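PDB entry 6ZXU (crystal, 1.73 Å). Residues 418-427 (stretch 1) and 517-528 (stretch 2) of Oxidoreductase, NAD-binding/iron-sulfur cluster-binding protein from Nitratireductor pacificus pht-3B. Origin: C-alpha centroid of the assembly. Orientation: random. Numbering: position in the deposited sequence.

Stretch 1 418-427: AYHDYAVVML
Stretch 2, residues 517-528: IVFTTDLPMSVD

Strands 422-427 and 517-521 pair antiparallel, their axes 158° apart and 4.6 Å at closest approach. Tyr422 pairs with Thr521, Val424 with Phe519 and Met426 with Ile517 as hydrogen-bonded pairs. Tyr422 N to Thr521 O is 2.9 Å, and Thr521 N to Tyr422 O is 3.0 Å. Val424 N to Phe519 O is 2.8 Å, and Phe519 N to Val424 O is 3.0 Å. Met426 N to Ile517 O and Ile517 N to Met426 O are both 2.9 Å. Ala423-Thr520 and Val425-Val518 are the non-hydrogen-bonded pairs, with CA atoms 4.4 and 4.6 Å apart. Phi/psi values are extended: -99/119 at Val424, -94/153 at Thr520 and -158/165 at Thr521.

The hydrogen-bonded pairs share one sheet face. Phe519 is p (chi1 74°, chi2 -91°), which brings the ring end nearer stretch 1. The ring face receives Val424 CB, 3.5 Å from Phe519 CE1; Val424 is t. Met426 (m, t, m) brings CE to the ring edge, 4.1 Å from Phe519 CD1. Met426 CB lies 3.8 Å from CG2 of Ile517 (t, p).

Tyr422 is m, chi2 -78°. Its ring lies against the chain after the strand: Tyr422 CD2 is 3.3 Å from Leu523 O, and the backbone N of Met525 lies over one face. Met525, also m, t, m, returns its CE to 3.5 Å from Tyr422 CB and 3.7 Å from Val424 CG2.

On the other face, Ala423 CB is 4.0 Å from CG1 of Val518 (t).

Before the strand of stretch 1, His420 (m, chi2 141°) points its CA-to-CB bond toward stretch 2. His420 ND1 hydrogen-bonds OG1 of Thr520 (p) at 2.7 Å, nearly linearly; either could donate. Thr521 CA covers the imidazole face. Asp421 OD2 and Asp522 OD1 are like charges 3.6 Å apart. Asp522 (m) OD1 also accepts Asp421 N at 3.1 Å, while water 1 donates to Asp421 OD2 (2.8 Å) and Asp522 O (2.7 Å). Thr521 (t) OG1 accepts Leu523 N, 3.2 Å, just after the strand.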

# COMPACT_ATOMS: atom_id res chain seq x y z
N ALA A 418 -20.59 -14.39 10.61
CA ALA A 418 -20.64 -12.98 10.20
C ALA A 418 -20.76 -12.08 11.45
O ALA A 418 -21.83 -11.54 11.72
CB ALA A 418 -21.79 -12.75 9.22
N TYR A 419 -19.66 -11.86 12.15
CA TYR A 419 -19.75 -11.29 13.47
C TYR A 419 -19.88 -9.79 13.58
O TYR A 419 -20.24 -9.31 14.65
CB TYR A 419 -18.59 -11.84 14.33
CG TYR A 419 -17.24 -11.85 13.62
CD1 TYR A 419 -16.55 -10.69 13.42
CD2 TYR A 419 -16.69 -13.03 13.19
CE1 TYR A 419 -15.31 -10.67 12.76
CE2 TYR A 419 -15.48 -13.07 12.56
CZ TYR A 419 -14.79 -11.86 12.32
OH TYR A 419 -13.52 -11.89 11.75
N HIS A 420 -19.60 -8.99 12.53
CA HIS A 420 -19.69 -7.57 12.61
C HIS A 420 -20.61 -7.05 11.49
O HIS A 420 -20.72 -7.62 10.44
CB HIS A 420 -18.34 -6.89 12.43
CG HIS A 420 -17.40 -7.09 13.55
ND1 HIS A 420 -16.06 -7.29 13.36
CD2 HIS A 420 -17.61 -7.18 14.88
CE1 HIS A 420 -15.48 -7.49 14.54
NE2 HIS A 420 -16.41 -7.42 15.47
N ASP A 421 -21.16 -5.88 11.73
CA ASP A 421 -22.13 -5.24 10.83
C ASP A 421 -21.58 -4.43 9.69
O ASP A 421 -22.24 -4.29 8.70
CB ASP A 421 -22.98 -4.31 11.68
CG ASP A 421 -23.97 -5.08 12.65
OD1 ASP A 421 -24.30 -6.25 12.35
OD2 ASP A 421 -24.35 -4.49 13.72
N TYR A 422 -20.41 -3.82 9.88
CA TYR A 422 -19.86 -2.89 8.91
C TYR A 422 -18.43 -3.25 8.53
O TYR A 422 -17.72 -3.86 9.29
CB TYR A 422 -19.87 -1.46 9.45
CG TYR A 422 -21.22 -0.93 9.80
CD1 TYR A 422 -22.07 -0.47 8.79
CD2 TYR A 422 -21.72 -1.02 11.11
CE1 TYR A 422 -23.35 -0.04 9.07
CE2 TYR A 422 -23.00 -0.60 11.40
CZ TYR A 422 -23.78 -0.11 10.39
OH TYR A 422 -25.02 0.33 10.64
N ALA A 423 -18.05 -2.85 7.32
CA ALA A 423 -16.68 -3.02 6.82
C ALA A 423 -16.16 -1.65 6.48
O ALA A 423 -16.81 -0.88 5.75
CB ALA A 423 -16.64 -3.89 5.57
N VAL A 424 -15.05 -1.28 7.09
CA VAL A 424 -14.31 -0.08 6.72
C VAL A 424 -13.16 -0.54 5.81
O VAL A 424 -12.37 -1.40 6.15
CB VAL A 424 -13.75 0.64 7.93
CG1 VAL A 424 -13.03 1.95 7.51
CG2 VAL A 424 -14.91 0.93 8.88
N VAL A 425 -13.17 -0.02 4.58
CA VAL A 425 -12.27 -0.43 3.54
C VAL A 425 -11.35 0.74 3.24
O VAL A 425 -11.78 1.88 2.98
CB VAL A 425 -13.03 -0.78 2.26
CG1 VAL A 425 -12.11 -1.40 1.22
CG2 VAL A 425 -14.14 -1.75 2.59
N MET A 426 -10.05 0.45 3.23
CA MET A 426 -9.04 1.47 2.90
C MET A 426 -8.12 0.98 1.83
O MET A 426 -7.83 -0.19 1.76
CB MET A 426 -8.29 1.86 4.11
CG MET A 426 -9.21 2.56 5.05
SD MET A 426 -8.57 2.91 6.68
CE MET A 426 -8.40 1.22 7.29
N LEU A 427 -7.77 1.87 0.92
CA LEU A 427 -6.84 1.58 -0.17
C LEU A 427 -5.51 2.29 0.11
O LEU A 427 -5.50 3.45 0.48
CB LEU A 427 -7.40 1.97 -1.47
CG LEU A 427 -8.72 1.44 -1.99
CD1 LEU A 427 -8.93 2.00 -3.44
CD2 LEU A 427 -8.75 -0.06 -2.02
N ILE A 517 -6.98 -2.82 2.70
CA ILE A 517 -7.12 -3.40 4.04
C ILE A 517 -8.58 -3.16 4.44
O ILE A 517 -9.19 -2.15 4.08
CB ILE A 517 -6.10 -2.74 5.01
CG1 ILE A 517 -6.08 -3.40 6.40
CG2 ILE A 517 -6.37 -1.25 5.17
CD1 ILE A 517 -5.46 -4.71 6.48
N VAL A 518 -9.14 -4.10 5.14
CA VAL A 518 -10.49 -4.03 5.69
C VAL A 518 -10.44 -4.26 7.19
O VAL A 518 -9.67 -5.07 7.70
CB VAL A 518 -11.41 -5.08 5.06
CG1 VAL A 518 -12.78 -4.98 5.65
CG2 VAL A 518 -11.50 -4.92 3.59
N PHE A 519 -11.16 -3.42 7.95
CA PHE A 519 -11.53 -3.84 9.29
C PHE A 519 -13.01 -3.79 9.43
O PHE A 519 -13.66 -2.88 8.92
CB PHE A 519 -10.84 -3.09 10.45
CG PHE A 519 -11.33 -1.73 10.68
CD1 PHE A 519 -10.72 -0.63 10.05
CD2 PHE A 519 -12.30 -1.48 11.65
CE1 PHE A 519 -11.14 0.65 10.30
CE2 PHE A 519 -12.74 -0.18 11.88
CZ PHE A 519 -12.17 0.87 11.20
N THR A 520 -13.53 -4.82 10.08
CA THR A 520 -14.97 -4.90 10.36
C THR A 520 -15.24 -4.34 11.75
O THR A 520 -14.36 -4.37 12.61
CB THR A 520 -15.48 -6.30 10.21
OG1 THR A 520 -14.70 -7.22 10.98
CG2 THR A 520 -15.40 -6.72 8.69
N THR A 521 -16.44 -3.84 11.95
CA THR A 521 -16.82 -3.26 13.20
C THR A 521 -18.33 -3.24 13.38
O THR A 521 -19.07 -3.28 12.43
CB THR A 521 -16.23 -1.85 13.36
OG1 THR A 521 -16.46 -1.32 14.69
CG2 THR A 521 -16.68 -0.86 12.32
N ASP A 522 -18.75 -3.01 14.65
CA ASP A 522 -20.15 -2.68 14.98
C ASP A 522 -20.44 -1.20 15.16
O ASP A 522 -21.61 -0.83 15.30
CB ASP A 522 -20.59 -3.47 16.25
CG ASP A 522 -20.70 -4.95 16.00
OD1 ASP A 522 -21.07 -5.37 14.82
OD2 ASP A 522 -20.36 -5.69 16.97
N LEU A 523 -19.43 -0.32 15.08
CA LEU A 523 -19.71 1.10 15.16
C LEU A 523 -20.68 1.55 14.12
O LEU A 523 -20.46 1.36 12.93
CB LEU A 523 -18.44 1.89 15.02
CG LEU A 523 -18.57 3.38 15.09
CD1 LEU A 523 -18.88 3.78 16.53
CD2 LEU A 523 -17.31 4.08 14.60
N PRO A 524 -21.82 2.14 14.51
CA PRO A 524 -22.82 2.59 13.49
C PRO A 524 -22.33 3.72 12.62
O PRO A 524 -21.92 4.76 13.16
CB PRO A 524 -24.06 3.03 14.34
CG PRO A 524 -23.88 2.27 15.61
CD PRO A 524 -22.38 2.19 15.87
N MET A 525 -22.37 3.50 11.30
CA MET A 525 -21.85 4.46 10.33
C MET A 525 -22.76 4.50 9.13
O MET A 525 -23.22 3.43 8.75
CB MET A 525 -20.45 4.04 9.88
CG MET A 525 -19.41 4.02 10.96
SD MET A 525 -17.81 3.29 10.53
CE MET A 525 -18.30 1.59 10.26
N SER A 526 -22.94 5.66 8.54
CA SER A 526 -23.54 5.74 7.22
C SER A 526 -22.63 5.08 6.15
O SER A 526 -21.40 5.21 6.20
CB SER A 526 -23.80 7.16 6.80
OG SER A 526 -24.58 7.77 7.78
N VAL A 527 -23.23 4.34 5.23
CA VAL A 527 -22.48 3.57 4.23
C VAL A 527 -22.38 4.37 2.98
O VAL A 527 -23.17 5.31 2.75
CB VAL A 527 -23.09 2.14 3.97
CG1 VAL A 527 -23.12 1.36 5.22
CG2 VAL A 527 -24.41 2.23 3.34
N ASP A 528 -21.31 4.15 2.23
CA ASP A 528 -21.15 4.69 0.91
C ASP A 528 -21.89 3.85 -0.11
O ASP A 528 -22.44 2.85 0.24
CB ASP A 528 -19.65 4.78 0.54
CG ASP A 528 -18.94 5.82 1.46
OD1 ASP A 528 -19.18 7.03 1.31
OD2 ASP A 528 -18.16 5.43 2.36
O HOH W 1 -23.95 -1.88 14.63